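Long-range contacts in RNA-binding protein HI_1333 (PDB 1JO0), which probably binds RNA, as expected of a small single-domain protein of the CRS1/YhbY (CRM) family: residues Glu36-Leu41 against Arg68-Ala73; His44-Val49 against Ile81-Arg86. All coordinates share one frame; numbering follows the deposited sequence. Where two conformers were deposited one is given.

Interaction 1 (Glu36-Leu41 against Arg68-Ala73); sequences EIENAL and RETKAA
In the layered alpha/beta fold of the CRM domain, helices 31-44 and 56-70 meet where Leu41, Glu38 and Ile37 of the first pack against Thr70, the last helical residue of the second. The shared surface is small, 176 Å² with both sides summed, and the contact is mainly apolar, with the Glu38 carboxylate at one side. Leu41 crosses the Thr70 side chain at about a right angle, its CD1 lying 3.7 Å from Thr70 CB. Leu41 CD1 also reaches Ala72 CB at 4.0 Å, which carries the hydrophobic contact past the helix end into the turn before strand 73-78. Ile37, also crossing Thr70 at about a right angle, offers a methyl to a methyl, CG2 being 4.1 Å from Thr70 CG2. Glu38 instead passes Thr70 in the opposite direction: its chain bends at CG (chi2 -70°), and OE1 comes to 3.6 Å from Thr70 CG2. The other carboxylate oxygen, OE2, forms a salt bridge with Arg86 NH2. Ile37 and Leu41 also touch Ile47 of strand 46-51. Thr70 presents carbon to helix 31-44 while its hydroxyl serves its own chain. With OG1 between the backbone N and the carbonyl carbon (chi1 68°), it donates back to Ile66 O and accepts from Ala72 N at 3.1 Å, closing an ST turn. Lys71 leaves the helix with positive phi (63°), and its side chain curls back over the helix terminus, where the ammonium could ease the partial negative charge of the last carbonyls. Lys71 NZ gives a hydrogen bond of 2.9 Å to Arg68 O, in the carbonyl plane, and a weak one of 3.2 Å to Glu69 O.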
loop_
_atom_site.group_PDB
_atom_site.type_symbol
_atom_site.label_atom_id
_atom_site.label_comp_id
_atom_site.label_asym_id
_atom_site.label_seq_id
_atom_site.Cartn_x
_atom_site.Cartn_y
_atom_site.Cartn_z
ATOM N N GLU A 36 -10.581 5.267 0.193
ATOM C CA GLU A 36 -9.748 5.475 1.378
ATOM C C GLU A 36 -8.294 5.227 0.977
ATOM O O GLU A 36 -7.435 5.980 1.404
ATOM C CB GLU A 36 -10.125 4.569 2.527
ATOM C CG GLU A 36 -11.454 4.824 3.269
ATOM C CD GLU A 36 -11.606 3.720 4.307
ATOM O OE1 GLU A 36 -12.533 2.894 4.242
ATOM O OE2 GLU A 36 -10.740 3.680 5.216
ATOM N N ILE A 37 -8.037 4.213 0.162
ATOM C CA ILE A 37 -6.655 3.928 -0.259
ATOM C C ILE A 37 -6.166 5.053 -1.141
ATOM O O ILE A 37 -5.020 5.522 -0.969
ATOM C CB ILE A 37 -6.567 2.552 -0.931
ATOM C CG1 ILE A 37 -6.871 1.439 0.094
ATOM C CG2 ILE A 37 -5.211 2.331 -1.543
ATOM C CD1 ILE A 37 -7.063 0.066 -0.534
ATOM N N GLU A 38 -6.951 5.524 -2.070
ATOM C CA GLU A 38 -6.526 6.667 -2.887
ATOM C C GLU A 38 -6.197 7.898 -2.053
ATOM O O GLU A 38 -5.205 8.550 -2.268
ATOM C CB GLU A 38 -7.647 7.073 -3.833
ATOM C CG GLU A 38 -7.629 6.319 -5.102
ATOM C CD GLU A 38 -6.460 6.669 -6.032
ATOM O OE1 GLU A 38 -6.079 5.763 -6.777
ATOM O OE2 GLU A 38 -5.935 7.796 -6.054
ATOM N N ASN A 39 -7.065 8.198 -1.093
ATOM C CA ASN A 39 -6.895 9.333 -0.219
ATOM C C ASN A 39 -5.576 9.202 0.518
ATOM O O ASN A 39 -4.792 10.125 0.680
ATOM C CB ASN A 39 -8.078 9.435 0.727
ATOM C CG ASN A 39 -7.947 10.628 1.655
ATOM O OD1 ASN A 39 -7.859 11.784 1.234
ATOM N ND2 ASN A 39 -7.953 10.347 2.943
ATOM N N ALA A 40 -5.332 8.020 1.066
ATOM C CA ALA A 40 -4.140 7.747 1.849
ATOM C C ALA A 40 -2.870 7.852 1.016
ATOM O O ALA A 40 -1.870 8.441 1.411
ATOM C CB ALA A 40 -4.288 6.372 2.492
ATOM N N LEU A 41 -2.868 7.305 -0.195
ATOM C CA LEU A 41 -1.770 7.467 -1.114
ATOM C C LEU A 41 -1.502 8.929 -1.405
ATOM O O LEU A 41 -0.356 9.383 -1.420
ATOM C CB LEU A 41 -1.977 6.726 -2.420
ATOM C CG LEU A 41 -1.914 5.200 -2.359
ATOM C CD1 LEU A 41 -2.422 4.610 -3.683
ATOM C CD2 LEU A 41 -0.531 4.670 -2.054
ATOM N N ARG A 68 -3.809 -2.464 -9.668
ATOM C CA ARG A 68 -4.390 -2.105 -10.950
ATOM C C ARG A 68 -5.059 -0.749 -10.889
ATOM O O ARG A 68 -4.888 0.079 -11.754
ATOM C CB ARG A 68 -5.447 -3.137 -11.358
ATOM C CG ARG A 68 -6.029 -2.867 -12.738
ATOM C CD ARG A 68 -6.972 -3.967 -13.197
ATOM N NE ARG A 68 -7.679 -3.591 -14.422
ATOM C CZ ARG A 68 -8.947 -3.291 -14.585
ATOM N NH1 ARG A 68 -9.829 -3.296 -13.597
ATOM N NH2 ARG A 68 -9.377 -2.976 -15.799
ATOM N N GLU A 69 -5.867 -0.525 -9.863
ATOM C CA GLU A 69 -6.655 0.708 -9.771
ATOM C C GLU A 69 -5.826 1.932 -9.414
ATOM O O GLU A 69 -6.113 3.027 -9.945
ATOM C CB GLU A 69 -7.709 0.511 -8.673
ATOM C CG GLU A 69 -8.711 -0.600 -8.978
ATOM C CD GLU A 69 -9.784 -0.031 -9.888
ATOM O OE1 GLU A 69 -9.567 0.962 -10.597
ATOM O OE2 GLU A 69 -10.829 -0.681 -9.887
ATOM N N THR A 70 -4.857 1.735 -8.545
ATOM C CA THR A 70 -4.131 2.879 -7.981
ATOM C C THR A 70 -2.771 3.138 -8.629
ATOM O O THR A 70 -2.226 4.233 -8.487
ATOM C CB THR A 70 -3.856 2.711 -6.485
ATOM O OG1 THR A 70 -2.908 1.641 -6.253
ATOM C CG2 THR A 70 -5.107 2.482 -5.646
ATOM N N LYS A 71 -2.199 2.142 -9.301
ATOM C CA LYS A 71 -0.847 2.219 -9.854
ATOM C C LYS A 71 0.234 2.380 -8.802
ATOM O O LYS A 71 1.377 2.747 -9.115
ATOM C CB LYS A 71 -0.740 3.325 -10.908
ATOM C CG LYS A 71 -1.942 3.380 -11.813
ATOM C CD LYS A 71 -2.352 2.084 -12.445
ATOM C CE LYS A 71 -3.435 2.425 -13.472
ATOM N NZ LYS A 71 -4.765 2.771 -12.875
ATOM N N ALA A 72 -0.097 2.065 -7.535
ATOM C CA ALA A 72 0.898 2.013 -6.494
ATOM C C ALA A 72 1.830 0.819 -6.682
ATOM O O ALA A 72 1.428 -0.206 -7.264
ATOM C CB ALA A 72 0.253 1.954 -5.113
ATOM N N ALA A 73 3.036 0.964 -6.177
ATOM C CA ALA A 73 3.998 -0.094 -6.036
ATOM C C ALA A 73 3.762 -0.908 -4.776
ATOM O O ALA A 73 3.524 -0.361 -3.712
ATOM C CB ALA A 73 5.437 0.430 -6.000
HETATM O O HOH W 1 -7.799 4.274 -7.673
#

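Interaction 2 (His44-Val49 against Ile81-Arg86); sequences HELIKV and ILVLYR
Glu45 to Val49 run antiparallel to Leu82 to Arg86, and five backbone hydrogen bonds join them. Ile47 pairs with Leu84 and Val49 with Leu82, each pair exchanging two bonds (Val49 N to Leu82 O, 2.8 Å). The fifth, Arg86 N to Glu45 O at 3.0 Å, is less straight (157° at the hydrogen), and its donor is also tilted 28° from the carbonyl plane, where Glu45 leaves helix 31-44. CA-H...O contacts fill in between, the shortest from Tyr85 CA to Glu45 O at 3.2 Å.

Apolar contacts occupy both faces. On the face of Ile47, Val49, Leu82 and Leu84, where Ile47 meets helix 31-44, Ile47 CG1 touches Leu84 CB and Val49 CG2 lies 4.0 Å from Leu84 CD1. Beside helix 5-15, Leu46 CG is anti to the backbone N (chi1 180°), and Leu46 CD1 reaches Val83 CG1 at 3.7 Å. The extended Lys48 chain passes over Ile81 CG2, 3.8 Å from Lys48 CG, and carries NZ to Leu18 O.

At the Tyr85 end, polar groups meet through water 2, which lies in the plane of the ring, 2.6 Å from Tyr85 OH, and donates weakly to Glu45 OE2. The Glu45 carboxylate also accepts from backbone N-H groups of Ser88, Lys92 and Ile93.

These are the two central strands of the four-stranded mixed sheet, order 1-2-4-3, of the CRM alpha/beta fold.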
loop_
_atom_site.group_PDB
_atom_site.type_symbol
_atom_site.label_atom_id
_atom_site.label_comp_id
_atom_site.label_asym_id
_atom_site.label_seq_id
_atom_site.Cartn_x
_atom_site.Cartn_y
_atom_site.Cartn_z
ATOM N N HIS A 44 -0.147 10.555 1.962
ATOM C CA HIS A 44 0.992 9.979 2.657
ATOM C C HIS A 44 2.083 9.397 1.753
ATOM O O HIS A 44 3.210 9.252 2.257
ATOM C CB HIS A 44 0.534 8.837 3.585
ATOM C CG HIS A 44 -0.421 9.346 4.610
ATOM N ND1 HIS A 44 -0.018 10.181 5.621
ATOM C CD2 HIS A 44 -1.739 9.107 4.781
ATOM C CE1 HIS A 44 -1.065 10.461 6.403
ATOM N NE2 HIS A 44 -2.116 9.811 5.911
ATOM N N GLU A 45 1.754 9.033 0.535
ATOM C CA GLU A 45 2.637 8.385 -0.455
ATOM C C GLU A 45 2.924 6.940 -0.054
ATOM O O GLU A 45 2.656 6.023 -0.857
ATOM C CB GLU A 45 3.956 9.160 -0.653
ATOM C CG GLU A 45 3.755 10.531 -1.250
ATOM C CD GLU A 45 5.117 11.194 -1.453
ATOM O OE1 GLU A 45 5.847 11.353 -0.464
ATOM O OE2 GLU A 45 5.476 11.537 -2.603
ATOM N N LEU A 46 3.463 6.702 1.120
ATOM C CA LEU A 46 3.772 5.385 1.702
ATOM C C LEU A 46 2.689 5.026 2.689
ATOM O O LEU A 46 2.469 5.788 3.630
ATOM C CB LEU A 46 5.101 5.400 2.420
ATOM C CG LEU A 46 5.551 4.093 3.083
ATOM C CD1 LEU A 46 5.733 2.985 2.054
ATOM C CD2 LEU A 46 6.812 4.333 3.867
ATOM N N ILE A 47 2.015 3.904 2.462
ATOM C CA ILE A 47 0.894 3.503 3.308
ATOM C C ILE A 47 0.963 2.009 3.652
ATOM O O ILE A 47 1.507 1.200 2.884
ATOM C CB ILE A 47 -0.482 3.832 2.666
ATOM C CG1 ILE A 47 -0.785 2.966 1.441
ATOM C CG2 ILE A 47 -0.566 5.333 2.365
ATOM C CD1 ILE A 47 -2.214 3.138 0.968
ATOM N N LYS A 48 0.312 1.708 4.757
ATOM C CA LYS A 48 0.023 0.328 5.168
ATOM C C LYS A 48 -1.483 0.105 5.163
ATOM O O LYS A 48 -2.232 0.871 5.711
ATOM C CB LYS A 48 0.522 0.105 6.566
ATOM C CG LYS A 48 1.935 -0.323 6.710
ATOM C CD LYS A 48 2.187 -0.711 8.193
ATOM C CE LYS A 48 3.596 -1.114 8.312
ATOM N NZ LYS A 48 3.965 -1.208 9.731
ATOM N N VAL A 49 -1.884 -0.993 4.517
ATOM C CA VAL A 49 -3.279 -1.389 4.398
ATOM C C VAL A 49 -3.387 -2.743 5.095
ATOM O O VAL A 49 -2.635 -3.683 4.801
ATOM C CB VAL A 49 -3.727 -1.527 2.925
ATOM C CG1 VAL A 49 -5.162 -2.011 2.824
ATOM C CG2 VAL A 49 -3.535 -0.211 2.200
ATOM N N ILE A 81 -0.566 -7.395 6.315
ATOM C CA ILE A 81 -0.280 -6.002 6.018
ATOM C C ILE A 81 0.281 -5.913 4.602
ATOM O O ILE A 81 1.205 -6.642 4.200
ATOM C CB ILE A 81 0.763 -5.399 6.977
ATOM C CG1 ILE A 81 0.303 -5.428 8.432
ATOM C CG2 ILE A 81 1.211 -4.008 6.569
ATOM C CD1 ILE A 81 -0.849 -4.492 8.695
ATOM N N LEU A 82 -0.280 -5.005 3.855
ATOM C CA LEU A 82 0.221 -4.599 2.556
ATOM C C LEU A 82 0.850 -3.214 2.649
ATOM O O LEU A 82 0.158 -2.278 3.021
ATOM C CB LEU A 82 -0.901 -4.472 1.537
ATOM C CG LEU A 82 -1.874 -5.639 1.339
ATOM C CD1 LEU A 82 -2.848 -5.282 0.229
ATOM C CD2 LEU A 82 -1.106 -6.911 1.083
ATOM N N VAL A 83 2.102 -3.083 2.263
ATOM C CA VAL A 83 2.765 -1.791 2.243
ATOM C C VAL A 83 2.844 -1.338 0.783
ATOM O O VAL A 83 3.323 -2.107 -0.079
ATOM C CB VAL A 83 4.170 -1.887 2.842
ATOM C CG1 VAL A 83 4.790 -0.487 2.856
ATOM C CG2 VAL A 83 4.175 -2.503 4.258
ATOM N N LEU A 84 2.354 -0.149 0.503
ATOM C CA LEU A 84 2.203 0.371 -0.852
ATOM C C LEU A 84 2.824 1.764 -0.959
ATOM O O LEU A 84 2.833 2.490 0.051
ATOM C CB LEU A 84 0.752 0.446 -1.251
ATOM C CG LEU A 84 -0.063 -0.831 -1.229
ATOM C CD1 LEU A 84 -1.547 -0.529 -1.201
ATOM C CD2 LEU A 84 0.287 -1.643 -2.444
ATOM N N TYR A 85 3.257 2.140 -2.140
ATOM C CA TYR A 85 3.827 3.464 -2.351
ATOM C C TYR A 85 3.434 4.036 -3.693
ATOM O O TYR A 85 3.533 3.337 -4.706
ATOM C CB TYR A 85 5.349 3.440 -2.234
ATOM C CG TYR A 85 6.034 4.731 -2.604
ATOM C CD1 TYR A 85 6.157 5.782 -1.690
ATOM C CD2 TYR A 85 6.589 4.939 -3.864
ATOM C CE1 TYR A 85 6.795 6.963 -2.055
ATOM C CE2 TYR A 85 7.222 6.103 -4.215
ATOM C CZ TYR A 85 7.330 7.119 -3.313
ATOM O OH TYR A 85 7.968 8.279 -3.653
ATOM N N ARG A 86 3.035 5.311 -3.709
ATOM C CA ARG A 86 2.875 6.000 -4.983
ATOM C C ARG A 86 3.401 7.439 -4.827
ATOM O O ARG A 86 3.002 8.071 -3.836
ATOM C CB ARG A 86 1.427 6.045 -5.410
ATOM C CG ARG A 86 1.198 6.528 -6.827
ATOM C CD ARG A 86 -0.261 6.469 -7.198
ATOM N NE ARG A 86 -1.087 7.429 -6.497
ATOM C CZ ARG A 86 -2.409 7.386 -6.397
ATOM N NH1 ARG A 86 -3.117 6.387 -6.926
ATOM N NH2 ARG A 86 -3.009 8.369 -5.729
HETATM O O HOH W 2 8.119 10.454 -2.285
#

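How the interactions relate
Interactions 1 and 2 have centres about 8 Å apart and alternate along the chain: helix 31-44 leads into strand 46-51, and helix 56-70 returns by way of strand 73-78 to strand 81-85. Arg86 connects them directly, its NH1 lying 2.8 Å from Thr70 O at the C-terminal end of helix 56-70, where its positive charge would probably be favourable. The chain just beyond that helix enters the edge strand 73-78, Ala73 N lying 2.8 Å from Tyr85 O of the inner strand 81-85. Between helix 31-44 and the sheet, Ala40 O packs 3.5 Å from Ile47 CG2. Two glycerols, probably from the crystallisation liquor, bond Lys48 NZ and His44 O of interaction 2 respectively.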